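Long-range contacts in N-acetyltransferase family protein (Bacillus anthracis, PDB 3LNB), which catalyses the transfer of an acetyl group from acetyl-coenzyme A to arylamines and inactivates the antibiotic sulfamethoxazole: residues L43-K48 and D56-N61; A121-D126 and P134-V139; K248-C253 and L263-Y268. The protein carries 1 engineered substitution. All coordinates share one frame; numbering follows the deposited sequence.

Overall arrangement
The three contacts follow one another along the chain. Interaction 1, outside the cofactor pocket, joins the loop after helix 34-42 to helix 55-65, on the other side of the chain's centre from interaction 2, their centres about 27 Å apart; interaction 3 lies equally far from it. Interactions 2 and 3, with centres about 21 Å and nearest atoms about 8 Å apart, do not touch but share coenzyme A. Residues 121-126 and 134-139 bring Val124, Gly137 and His138, the last from a probable Cys-His-Asp triad, to its thiol end, whereas residues 248-253 and 263-268 meet its adenine and 3'-phosphate in and beside the strands of a second antiparallel sheet.

Interaction 1. Residues L43-K48 and D56-N61; sequences LKIPAK and DEILLN
Swung opposite its own N by a chi1 of 162° and extended beyond CG, Glu57 reaches off its helix toward Lys48, while Asn61, its CG anti to the carbonyl carbon (chi1 -73°), turns its amide to the backbone of Leu43. Lys48 comes from the opposite direction, a chain extended beyond CG whose NZ meets Glu57 OE1 at 2.8 Å in a salt bridge. The ammonium sits on the syn lone pair of OE1, the side of the other carboxylate oxygen. Asp54 adds a long, weak ion pair to the same NZ.

At the other end of the contact, Asn61 ND2 donates to Leu43 O over 2.7 Å. This bond is nearly straight, 168° at the hydrogen, and the acceptor lies in the plane of the amide, which fixes the rotation of that group. Ile45 fills the gap between the two polar links: its CG1 lies 3.3 Å from Asn61 ND2, and its tip CD1 meets Ile58 CD1 at 3.6 Å, the two isoleucines crossing at about a right angle. Ile45 CD1 also rests on the aliphatic part of Glu57, 3.9 Å from its CG. Leu43 adds CD1 against the backbone of Asn61, and Phe39, Leu106 and Phe109 close round Ile58.

Glu57, Ile58 and Asn61 thus offer one helical face to an irregular segment. That segment begins where helix 34-42 ends in a Schellman motif, with Lys44 at positive phi as the C-prime residue: two successive helices joined by a loop, the capped end of the first tied to the side of helix 55-65.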
loop_
_atom_site.group_PDB
_atom_site.type_symbol
_atom_site.label_atom_id
_atom_site.label_comp_id
_atom_site.label_asym_id
_atom_site.label_seq_id
_atom_site.Cartn_x
_atom_site.Cartn_y
_atom_site.Cartn_z
ATOM N N LEU A 43 -1.335 14.925 1.621
ATOM C CA LEU A 43 -0.958 14.585 0.253
ATOM C C LEU A 43 -0.740 15.797 -0.641
ATOM O O LEU A 43 -0.581 15.660 -1.855
ATOM C CB LEU A 43 -1.997 13.643 -0.368
ATOM C CG LEU A 43 -2.083 12.231 0.236
ATOM C CD1 LEU A 43 -0.750 11.523 0.064
ATOM C CD2 LEU A 43 -2.442 12.302 1.725
ATOM N N LYS A 44 -0.721 16.978 -0.032
ATOM C CA LYS A 44 -0.490 18.221 -0.764
ATOM C C LYS A 44 -1.409 18.370 -1.968
ATOM O O LYS A 44 -0.973 18.803 -3.042
ATOM C CB LYS A 44 0.953 18.274 -1.255
ATOM C CG LYS A 44 1.964 17.761 -0.263
ATOM C CD LYS A 44 2.183 18.712 0.889
ATOM C CE LYS A 44 3.678 18.892 1.118
ATOM N NZ LYS A 44 4.401 17.586 1.113
ATOM N N ILE A 45 -2.670 17.998 -1.796
ATOM C CA ILE A 45 -3.647 18.109 -2.863
ATOM C C ILE A 45 -4.701 19.126 -2.449
ATOM O O ILE A 45 -5.318 19.004 -1.393
ATOM C CB ILE A 45 -4.334 16.755 -3.142
ATOM C CG1 ILE A 45 -3.326 15.780 -3.748
ATOM C CG2 ILE A 45 -5.512 16.953 -4.086
ATOM C CD1 ILE A 45 -3.858 14.374 -3.896
ATOM N N PRO A 46 -4.916 20.156 -3.281
ATOM C CA PRO A 46 -5.912 21.178 -2.961
ATOM C C PRO A 46 -7.260 20.535 -2.681
ATOM O O PRO A 46 -7.664 19.604 -3.377
ATOM C CB PRO A 46 -5.946 22.027 -4.228
ATOM C CG PRO A 46 -5.670 21.010 -5.301
ATOM C CD PRO A 46 -4.500 20.262 -4.692
ATOM N N ALA A 47 -7.944 21.019 -1.654
ATOM C CA ALA A 47 -9.257 20.489 -1.327
ATOM C C ALA A 47 -10.152 20.739 -2.543
ATOM O O ALA A 47 -10.206 21.851 -3.067
ATOM C CB ALA A 47 -9.810 21.192 -0.099
ATOM N N LYS A 48 -10.844 19.700 -2.996
ATOM C CA LYS A 48 -11.725 19.806 -4.163
ATOM C C LYS A 48 -12.582 18.549 -4.250
ATOM O O LYS A 48 -12.356 17.593 -3.508
ATOM C CB LYS A 48 -10.889 19.934 -5.441
ATOM C CG LYS A 48 -10.045 18.700 -5.756
ATOM C CD LYS A 48 -9.200 18.888 -7.021
ATOM C CE LYS A 48 -8.291 17.678 -7.265
ATOM N NZ LYS A 48 -7.468 17.817 -8.499
ATOM N N ASP A 56 -6.004 8.853 -10.025
ATOM C CA ASP A 56 -4.612 8.707 -10.414
ATOM C C ASP A 56 -3.739 9.646 -9.594
ATOM O O ASP A 56 -2.684 9.259 -9.092
ATOM C CB ASP A 56 -4.483 9.019 -11.898
ATOM C CG ASP A 56 -5.473 8.229 -12.728
ATOM O OD1 ASP A 56 -5.113 7.135 -13.205
ATOM O OD2 ASP A 56 -6.627 8.690 -12.871
ATOM N N GLU A 57 -4.200 10.884 -9.465
ATOM C CA GLU A 57 -3.492 11.897 -8.702
ATOM C C GLU A 57 -3.418 11.488 -7.238
ATOM O O GLU A 57 -2.394 11.677 -6.590
ATOM C CB GLU A 57 -4.206 13.243 -8.840
ATOM C CG GLU A 57 -3.835 14.259 -7.788
ATOM C CD GLU A 57 -4.413 15.626 -8.079
ATOM O OE1 GLU A 57 -5.604 15.710 -8.452
ATOM O OE2 GLU A 57 -3.670 16.619 -7.930
ATOM N N ILE A 58 -4.505 10.921 -6.722
ATOM C CA ILE A 58 -4.531 10.483 -5.328
ATOM C C ILE A 58 -3.494 9.388 -5.111
ATOM O O ILE A 58 -2.671 9.478 -4.204
ATOM C CB ILE A 58 -5.918 9.933 -4.920
ATOM C CG1 ILE A 58 -6.971 11.034 -5.027
ATOM C CG2 ILE A 58 -5.872 9.395 -3.482
ATOM C CD1 ILE A 58 -6.754 12.172 -4.066
ATOM N N LEU A 59 -3.533 8.361 -5.954
ATOM C CA LEU A 59 -2.598 7.243 -5.839
ATOM C C LEU A 59 -1.150 7.677 -6.009
ATOM O O LEU A 59 -0.266 7.202 -5.302
ATOM C CB LEU A 59 -2.927 6.164 -6.874
ATOM C CG LEU A 59 -4.248 5.416 -6.692
ATOM C CD1 LEU A 59 -4.514 4.533 -7.912
ATOM C CD2 LEU A 59 -4.192 4.588 -5.408
ATOM N N LEU A 60 -0.908 8.576 -6.956
ATOM C CA LEU A 60 0.442 9.063 -7.205
ATOM C C LEU A 60 1.033 9.756 -5.977
ATOM O O LEU A 60 2.139 9.434 -5.547
ATOM C CB LEU A 60 0.445 10.032 -8.391
ATOM C CG LEU A 60 1.700 10.895 -8.563
ATOM C CD1 LEU A 60 2.928 10.024 -8.819
ATOM C CD2 LEU A 60 1.471 11.856 -9.715
ATOM N N ASN A 61 0.295 10.709 -5.417
ATOM C CA ASN A 61 0.777 11.442 -4.255
ATOM C C ASN A 61 0.987 10.543 -3.046
ATOM O O ASN A 61 1.948 10.728 -2.297
ATOM C CB ASN A 61 -0.177 12.591 -3.924
ATOM C CG ASN A 61 -0.076 13.738 -4.925
ATOM O OD1 ASN A 61 0.057 13.519 -6.131
ATOM N ND2 ASN A 61 -0.151 14.967 -4.427
#

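Interaction 2. Residues A121-D126 and P134-V139; sequences AGTVYD and PDDGHV. With COA (coenzyme A), chain B.
Thr123 OG1 accepts a nearly straight hydrogen bond from Asp136 N, 3.0 Å long with 168° at the hydrogen, and so holds the type II turn of residues 134-137 against the neighbouring strand. Gly122 and His138 form an antiparallel hydrogen-bonded pair. Its firmer bond runs from Gly122 N to His138 O at 2.8 Å; the return bond from His138 N to Gly122 O is weak. Beyond the pair a water fills in for direct pairing where residues 134-137 interrupt strand 131-145, before Val124 pairs with Lys133. It accepts from Val124 N at 3.0 Å and donates to Pro134 O, with a weaker bond from Gly137 N.

Ala121 CB lies against the carboxylate of Asp136, 3.5 Å from OD1, while Asp136 OD2 pairs with Lys230. On the cofactor side Val124 CG2 reaches His138 CB at 3.9 Å and approaches the imidazole obliquely. His138, its CG turned opposite its own N by a chi1 of -175°, lays one ring face beneath coenzyme A C3P, which is 3.8 Å from ND1.

Asp153 OD2 is hydrogen-bonded to His138 NE2, and the histidine side chain touches Cys99. This charge-relay arrangement is consistent with the Cys-His-Asp triad of arylamine N-acetyltransferases, so the strand pairing probably sets the position of a catalytic histidine.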
loop_
_atom_site.group_PDB
_atom_site.type_symbol
_atom_site.label_atom_id
_atom_site.label_comp_id
_atom_site.label_asym_id
_atom_site.label_seq_id
_atom_site.Cartn_x
_atom_site.Cartn_y
_atom_site.Cartn_z
ATOM N N ALA A 121 -9.643 -9.033 1.346
ATOM C CA ALA A 121 -8.339 -9.538 1.724
ATOM C C ALA A 121 -7.640 -10.091 0.489
ATOM O O ALA A 121 -8.279 -10.425 -0.511
ATOM C CB ALA A 121 -8.482 -10.621 2.780
ATOM N N GLY A 122 -6.321 -10.172 0.575
ATOM C CA GLY A 122 -5.526 -10.705 -0.513
ATOM C C GLY A 122 -4.377 -11.483 0.097
ATOM O O GLY A 122 -4.072 -11.326 1.278
ATOM N N THR A 123 -3.750 -12.328 -0.709
ATOM C CA THR A 123 -2.625 -13.137 -0.272
ATOM C C THR A 123 -1.541 -12.913 -1.323
ATOM O O THR A 123 -1.747 -13.199 -2.503
ATOM C CB THR A 123 -3.005 -14.639 -0.221
ATOM O OG1 THR A 123 -4.138 -14.821 0.637
ATOM C CG2 THR A 123 -1.843 -15.470 0.306
ATOM N N VAL A 124 -0.399 -12.387 -0.894
ATOM C CA VAL A 124 0.710 -12.101 -1.805
ATOM C C VAL A 124 1.542 -13.350 -2.109
ATOM O O VAL A 124 1.627 -14.260 -1.291
ATOM C CB VAL A 124 1.654 -11.017 -1.203
ATOM C CG1 VAL A 124 2.803 -10.726 -2.157
ATOM C CG2 VAL A 124 0.875 -9.743 -0.916
ATOM N N TYR A 125 2.154 -13.389 -3.291
ATOM C CA TYR A 125 2.995 -14.520 -3.658
ATOM C C TYR A 125 4.455 -14.107 -3.521
ATOM O O TYR A 125 4.849 -13.031 -3.978
ATOM C CB TYR A 125 2.731 -14.964 -5.098
ATOM C CG TYR A 125 3.400 -16.278 -5.442
ATOM C CD1 TYR A 125 2.917 -17.482 -4.926
ATOM C CD2 TYR A 125 4.534 -16.318 -6.255
ATOM C CE1 TYR A 125 3.540 -18.697 -5.207
ATOM C CE2 TYR A 125 5.172 -17.531 -6.545
ATOM C CZ TYR A 125 4.668 -18.716 -6.016
ATOM O OH TYR A 125 5.283 -19.915 -6.294
ATOM N N ASP A 126 5.253 -14.956 -2.881
ATOM C CA ASP A 126 6.675 -14.678 -2.697
ATOM C C ASP A 126 7.395 -15.181 -3.940
ATOM O O ASP A 126 7.528 -16.390 -4.147
ATOM C CB ASP A 126 7.210 -15.414 -1.476
ATOM C CG ASP A 126 8.626 -15.010 -1.130
ATOM O OD1 ASP A 126 9.407 -14.683 -2.052
ATOM O OD2 ASP A 126 8.956 -15.030 0.073
ATOM N N PRO A 134 1.679 -15.464 4.080
ATOM C CA PRO A 134 0.519 -15.821 4.906
ATOM C C PRO A 134 -0.844 -15.427 4.334
ATOM O O PRO A 134 -0.993 -14.363 3.731
ATOM C CB PRO A 134 0.812 -15.116 6.231
ATOM C CG PRO A 134 2.310 -15.161 6.299
ATOM C CD PRO A 134 2.695 -14.766 4.888
ATOM N N ASP A 135 -1.827 -16.300 4.538
ATOM C CA ASP A 135 -3.200 -16.082 4.080
ATOM C C ASP A 135 -3.724 -14.706 4.495
ATOM O O ASP A 135 -3.626 -14.317 5.660
ATOM C CB ASP A 135 -4.144 -17.150 4.658
ATOM C CG ASP A 135 -4.006 -18.512 3.979
ATOM O OD1 ASP A 135 -3.251 -18.638 2.994
ATOM O OD2 ASP A 135 -4.673 -19.465 4.442
ATOM N N ASP A 136 -4.292 -13.985 3.533
ATOM C CA ASP A 136 -4.861 -12.660 3.773
ATOM C C ASP A 136 -3.912 -11.656 4.405
ATOM O O ASP A 136 -4.305 -10.925 5.310
ATOM C CB ASP A 136 -6.105 -12.768 4.656
ATOM C CG ASP A 136 -7.126 -13.728 4.102
ATOM O OD1 ASP A 136 -7.154 -13.903 2.872
ATOM O OD2 ASP A 136 -7.906 -14.292 4.898
ATOM N N GLY A 137 -2.670 -11.624 3.930
ATOM C CA GLY A 137 -1.693 -10.691 4.463
ATOM C C GLY A 137 -1.640 -9.391 3.670
ATOM O O GLY A 137 -0.645 -8.665 3.704
ATOM N N HIS A 138 -2.709 -9.104 2.937
ATOM C CA HIS A 138 -2.796 -7.880 2.152
ATOM C C HIS A 138 -4.246 -7.436 2.165
ATOM O O HIS A 138 -5.150 -8.263 2.267
ATOM C CB HIS A 138 -2.327 -8.115 0.709
ATOM C CG HIS A 138 -2.268 -6.866 -0.120
ATOM N ND1 HIS A 138 -2.019 -5.622 0.422
ATOM C CD2 HIS A 138 -2.369 -6.678 -1.459
ATOM C CE1 HIS A 138 -1.967 -4.722 -0.546
ATOM N NE2 HIS A 138 -2.175 -5.336 -1.697
ATOM N N VAL A 139 -4.454 -6.127 2.090
ATOM C CA VAL A 139 -5.787 -5.545 2.084
ATOM C C VAL A 139 -5.843 -4.546 0.939
ATOM O O VAL A 139 -4.973 -3.682 0.822
ATOM C CB VAL A 139 -6.090 -4.802 3.409
ATOM C CG1 VAL A 139 -7.405 -4.045 3.291
ATOM C CG2 VAL A 139 -6.141 -5.795 4.573
HETATM N N1A COA B . 9.324 -7.046 5.097
HETATM C C2A COA B . 10.463 -6.614 5.606
HETATM N N3A COA B . 11.537 -6.433 4.855
HETATM C C4A COA B . 11.495 -6.686 3.541
HETATM C C5A COA B . 10.317 -7.145 2.970
HETATM C C6A COA B . 9.209 -7.321 3.789
HETATM N N6A COA B . 8.052 -7.742 3.284
HETATM N N7A COA B . 10.537 -7.302 1.668
HETATM C C8A COA B . 11.799 -6.953 1.427
HETATM N N9A COA B . 12.386 -6.573 2.561
HETATM C C1B COA B . 13.752 -6.011 2.680
HETATM C C2B COA B . 14.843 -6.951 2.169
HETATM O O2B COA B . 15.158 -7.924 3.170
HETATM C C3B COA B . 15.997 -5.965 1.995
HETATM O O3B COA B . 16.760 -5.861 3.200
HETATM P P3B COA B . 18.343 -5.586 3.097
HETATM O O7A COA B . 18.667 -4.522 2.122
HETATM O O8A COA B . 18.842 -5.234 4.586
HETATM O O9A COA B . 18.996 -7.003 2.703
HETATM C C4B COA B . 15.293 -4.640 1.693
HETATM O O4B COA B . 13.882 -4.899 1.781
HETATM C C5B COA B . 15.608 -4.153 0.279
HETATM O O5B COA B . 15.139 -5.103 -0.679
HETATM P P1A COA B . 15.538 -4.931 -2.227
HETATM O O1A COA B . 14.670 -6.019 -3.034
HETATM O O2A COA B . 16.993 -5.103 -2.437
HETATM O O3A COA B . 15.041 -3.461 -2.655
HETATM P P2A COA B . 13.519 -3.092 -3.028
HETATM O O4A COA B . 13.404 -3.293 -4.620
HETATM O O5A COA B . 13.210 -1.702 -2.622
HETATM O O6A COA B . 12.548 -4.189 -2.359
HETATM C CBP COA B . 10.421 -3.717 -1.215
HETATM C CCP COA B . 11.927 -3.967 -1.088
HETATM C CDP COA B . 10.180 -2.370 -1.899
HETATM C CEP COA B . 9.799 -3.698 0.182
HETATM C CAP COA B . 9.781 -4.842 -2.033
HETATM O OAP COA B . 10.062 -6.099 -1.412
HETATM C C9P COA B . 8.262 -4.674 -2.123
HETATM O O9P COA B . 7.761 -3.796 -2.823
HETATM N N8P COA B . 7.566 -5.551 -1.402
HETATM C C7P COA B . 6.096 -5.578 -1.367
HETATM C C6P COA B . 5.604 -5.812 0.064
HETATM C C5P COA B . 4.136 -6.248 0.078
HETATM O O5P COA B . 3.819 -7.382 -0.275
HETATM N N4P COA B . 3.263 -5.341 0.508
HETATM C C3P COA B . 1.823 -5.626 0.567
HETATM C C2P COA B . 1.475 -6.452 1.807
HETATM S S1P COA B . 1.637 -5.537 3.384
HETATM O O HOH W 1 -0.175 -12.175 2.131
#

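Interaction 3. Residues K248-C253 and L263-Y268; sequences KGAITC and LTNKNY. With COA (coenzyme A), chain B.
The tip of Ile251, CD1, comes within 4.2 Å of Thr264 CG2 where the neighbouring strands 252-256 and 259-263 of an antiparallel meander, continued by 267-272 and 275-280, approach coenzyme A. From Ile251 CB outward, each atom touches cofactor: CB lies 3.7 Å from N3A of the adenine, CG2 reaches C2A at the same distance, CG1 stays near N3A, and CD1 ends between the ribose O4B and Leu263 O. A chi1 of 178°, with CG1 anti to the backbone N, sends that branch along the nucleotide.

The backbone behind it is joined by Leu263 N to Thr252 O, 2.8 Å, and by a weak return bond from Thr252 N to Leu263 O. A water links Leu263 O to Thr252 OG1. Farther out, Ala250 CB packs against the amide of Asn265, 3.6 Å from ND2.

Thr264 OG1 accepts from Asn267 N in an ST motif; both side chains reach the 3'-phosphate. Thr264 CG2 leans on the ester oxygen O3B, and its OG1 is 2.8 Å from phosphate oxygen O8A. Asn267 ND2 donates to that same O8A over 3.0 Å, almost straight at 175°.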
loop_
_atom_site.group_PDB
_atom_site.type_symbol
_atom_site.label_atom_id
_atom_site.label_comp_id
_atom_site.label_asym_id
_atom_site.label_seq_id
_atom_site.Cartn_x
_atom_site.Cartn_y
_atom_site.Cartn_z
ATOM N N LYS A 248 10.114 -9.323 11.147
ATOM C CA LYS A 248 11.483 -9.830 11.155
ATOM C C LYS A 248 12.550 -8.742 11.094
ATOM O O LYS A 248 13.725 -8.998 11.374
ATOM C CB LYS A 248 11.695 -10.766 9.966
ATOM C CG LYS A 248 10.720 -11.913 9.881
ATOM C CD LYS A 248 10.918 -12.905 11.011
ATOM C CE LYS A 248 10.165 -14.192 10.714
ATOM N NZ LYS A 248 8.725 -13.925 10.422
ATOM N N GLY A 249 12.150 -7.537 10.720
ATOM C CA GLY A 249 13.105 -6.451 10.610
ATOM C C GLY A 249 12.418 -5.223 10.050
ATOM O O GLY A 249 11.433 -5.333 9.319
ATOM N N ALA A 250 12.940 -4.050 10.385
ATOM C CA ALA A 250 12.344 -2.806 9.930
ATOM C C ALA A 250 12.464 -2.597 8.429
ATOM O O ALA A 250 13.484 -2.931 7.812
ATOM C CB ALA A 250 12.970 -1.629 10.668
ATOM N N ILE A 251 11.402 -2.052 7.847
ATOM C CA ILE A 251 11.378 -1.746 6.428
ATOM C C ILE A 251 10.607 -0.445 6.243
ATOM O O ILE A 251 9.596 -0.203 6.915
ATOM C CB ILE A 251 10.706 -2.875 5.595
ATOM C CG1 ILE A 251 10.664 -2.490 4.107
ATOM C CG2 ILE A 251 9.282 -3.107 6.073
ATOM C CD1 ILE A 251 12.005 -2.096 3.506
ATOM N N THR A 252 11.120 0.407 5.367
ATOM C CA THR A 252 10.486 1.679 5.047
ATOM C C THR A 252 10.785 1.890 3.575
ATOM O O THR A 252 11.951 1.857 3.154
ATOM C CB THR A 252 11.061 2.854 5.884
ATOM O OG1 THR A 252 10.824 2.613 7.279
ATOM C CG2 THR A 252 10.379 4.167 5.503
ATOM N N CYS A 253 9.727 2.070 2.790
ATOM C CA CYS A 253 9.853 2.248 1.351
ATOM C C CYS A 253 8.971 3.381 0.852
ATOM O O CYS A 253 7.908 3.644 1.405
ATOM C CB CYS A 253 9.470 0.954 0.632
ATOM S SG CYS A 253 9.423 1.069 -1.175
ATOM N N LEU A 263 14.685 1.313 3.089
ATOM C CA LEU A 263 15.597 1.379 4.215
ATOM C C LEU A 263 15.299 0.323 5.274
ATOM O O LEU A 263 14.170 0.204 5.735
ATOM C CB LEU A 263 15.513 2.763 4.858
ATOM C CG LEU A 263 16.344 2.981 6.125
ATOM C CD1 LEU A 263 17.821 3.096 5.748
ATOM C CD2 LEU A 263 15.870 4.245 6.840
ATOM N N THR A 264 16.320 -0.447 5.634
ATOM C CA THR A 264 16.192 -1.459 6.671
ATOM C C THR A 264 17.146 -1.033 7.784
ATOM O O THR A 264 17.789 0.009 7.681
ATOM C CB THR A 264 16.596 -2.860 6.167
ATOM O OG1 THR A 264 17.990 -2.879 5.839
ATOM C CG2 THR A 264 15.788 -3.228 4.942
ATOM N N ASN A 265 17.241 -1.824 8.847
ATOM C CA ASN A 265 18.155 -1.484 9.933
ATOM C C ASN A 265 19.596 -1.631 9.457
ATOM O O ASN A 265 20.489 -0.932 9.935
ATOM C CB ASN A 265 17.941 -2.407 11.137
ATOM C CG ASN A 265 16.614 -2.170 11.827
ATOM O OD1 ASN A 265 16.265 -1.030 12.141
ATOM N ND2 ASN A 265 15.870 -3.248 12.079
ATOM N N LYS A 266 19.801 -2.522 8.490
ATOM C CA LYS A 266 21.131 -2.819 7.957
ATOM C C LYS A 266 21.544 -2.124 6.655
ATOM O O LYS A 266 22.713 -1.783 6.474
ATOM C CB LYS A 266 21.259 -4.330 7.737
ATOM C CG LYS A 266 20.785 -5.190 8.899
ATOM C CD LYS A 266 21.614 -4.960 10.144
ATOM C CE LYS A 266 21.192 -5.914 11.254
ATOM N NZ LYS A 266 21.962 -5.667 12.511
ATOM N N ASN A 267 20.599 -1.920 5.745
ATOM C CA ASN A 267 20.935 -1.319 4.457
ATOM C C ASN A 267 19.964 -0.296 3.906
ATOM O O ASN A 267 18.769 -0.326 4.201
ATOM C CB ASN A 267 21.071 -2.416 3.405
ATOM C CG ASN A 267 22.130 -3.423 3.752
ATOM O OD1 ASN A 267 23.326 -3.160 3.597
ATOM N ND2 ASN A 267 21.702 -4.589 4.239
ATOM N N TYR A 268 20.505 0.591 3.075
ATOM C CA TYR A 268 19.724 1.615 2.391
ATOM C C TYR A 268 19.817 1.260 0.908
ATOM O O TYR A 268 20.909 1.250 0.333
ATOM C CB TYR A 268 20.313 3.004 2.632
ATOM C CG TYR A 268 19.505 4.121 2.003
ATOM C CD1 TYR A 268 18.122 4.200 2.195
ATOM C CD2 TYR A 268 20.127 5.126 1.260
ATOM C CE1 TYR A 268 17.380 5.258 1.666
ATOM C CE2 TYR A 268 19.393 6.189 0.730
ATOM C CZ TYR A 268 18.021 6.248 0.940
ATOM O OH TYR A 268 17.288 7.302 0.445
HETATM N N1A COA B . 9.324 -7.046 5.097
HETATM C C2A COA B . 10.463 -6.614 5.606
HETATM N N3A COA B . 11.537 -6.433 4.855
HETATM C C4A COA B . 11.495 -6.686 3.541
HETATM C C5A COA B . 10.317 -7.145 2.970
HETATM C C6A COA B . 9.209 -7.321 3.789
HETATM N N6A COA B . 8.052 -7.742 3.284
HETATM N N7A COA B . 10.537 -7.302 1.668
HETATM C C8A COA B . 11.799 -6.953 1.427
HETATM N N9A COA B . 12.386 -6.573 2.561
HETATM C C1B COA B . 13.752 -6.011 2.680
HETATM C C2B COA B . 14.843 -6.951 2.169
HETATM O O2B COA B . 15.158 -7.924 3.170
HETATM C C3B COA B . 15.997 -5.965 1.995
HETATM O O3B COA B . 16.760 -5.861 3.200
HETATM P P3B COA B . 18.343 -5.586 3.097
HETATM O O7A COA B . 18.667 -4.522 2.122
HETATM O O8A COA B . 18.842 -5.234 4.586
HETATM O O9A COA B . 18.996 -7.003 2.703
HETATM C C4B COA B . 15.293 -4.640 1.693
HETATM O O4B COA B . 13.882 -4.899 1.781
HETATM C C5B COA B . 15.608 -4.153 0.279
HETATM O O5B COA B . 15.139 -5.103 -0.679
HETATM P P1A COA B . 15.538 -4.931 -2.227
HETATM O O1A COA B . 14.670 -6.019 -3.034
HETATM O O2A COA B . 16.993 -5.103 -2.437
HETATM O O3A COA B . 15.041 -3.461 -2.655
HETATM P P2A COA B . 13.519 -3.092 -3.028
HETATM O O4A COA B . 13.404 -3.293 -4.620
HETATM O O5A COA B . 13.210 -1.702 -2.622
HETATM O O6A COA B . 12.548 -4.189 -2.359
HETATM C CBP COA B . 10.421 -3.717 -1.215
HETATM C CCP COA B . 11.927 -3.967 -1.088
HETATM C CDP COA B . 10.180 -2.370 -1.899
HETATM C CEP COA B . 9.799 -3.698 0.182
HETATM C CAP COA B . 9.781 -4.842 -2.033
HETATM O OAP COA B . 10.062 -6.099 -1.412
HETATM C C9P COA B . 8.262 -4.674 -2.123
HETATM O O9P COA B . 7.761 -3.796 -2.823
HETATM N N8P COA B . 7.566 -5.551 -1.402
HETATM C C7P COA B . 6.096 -5.578 -1.367
HETATM C C6P COA B . 5.604 -5.812 0.064
HETATM C C5P COA B . 4.136 -6.248 0.078
HETATM O O5P COA B . 3.819 -7.382 -0.275
HETATM N N4P COA B . 3.263 -5.341 0.508
HETATM C C3P COA B . 1.823 -5.626 0.567
HETATM C C2P COA B . 1.475 -6.452 1.807
HETATM S S1P COA B . 1.637 -5.537 3.384
HETATM O O HOH W 2 13.092 1.162 8.142
#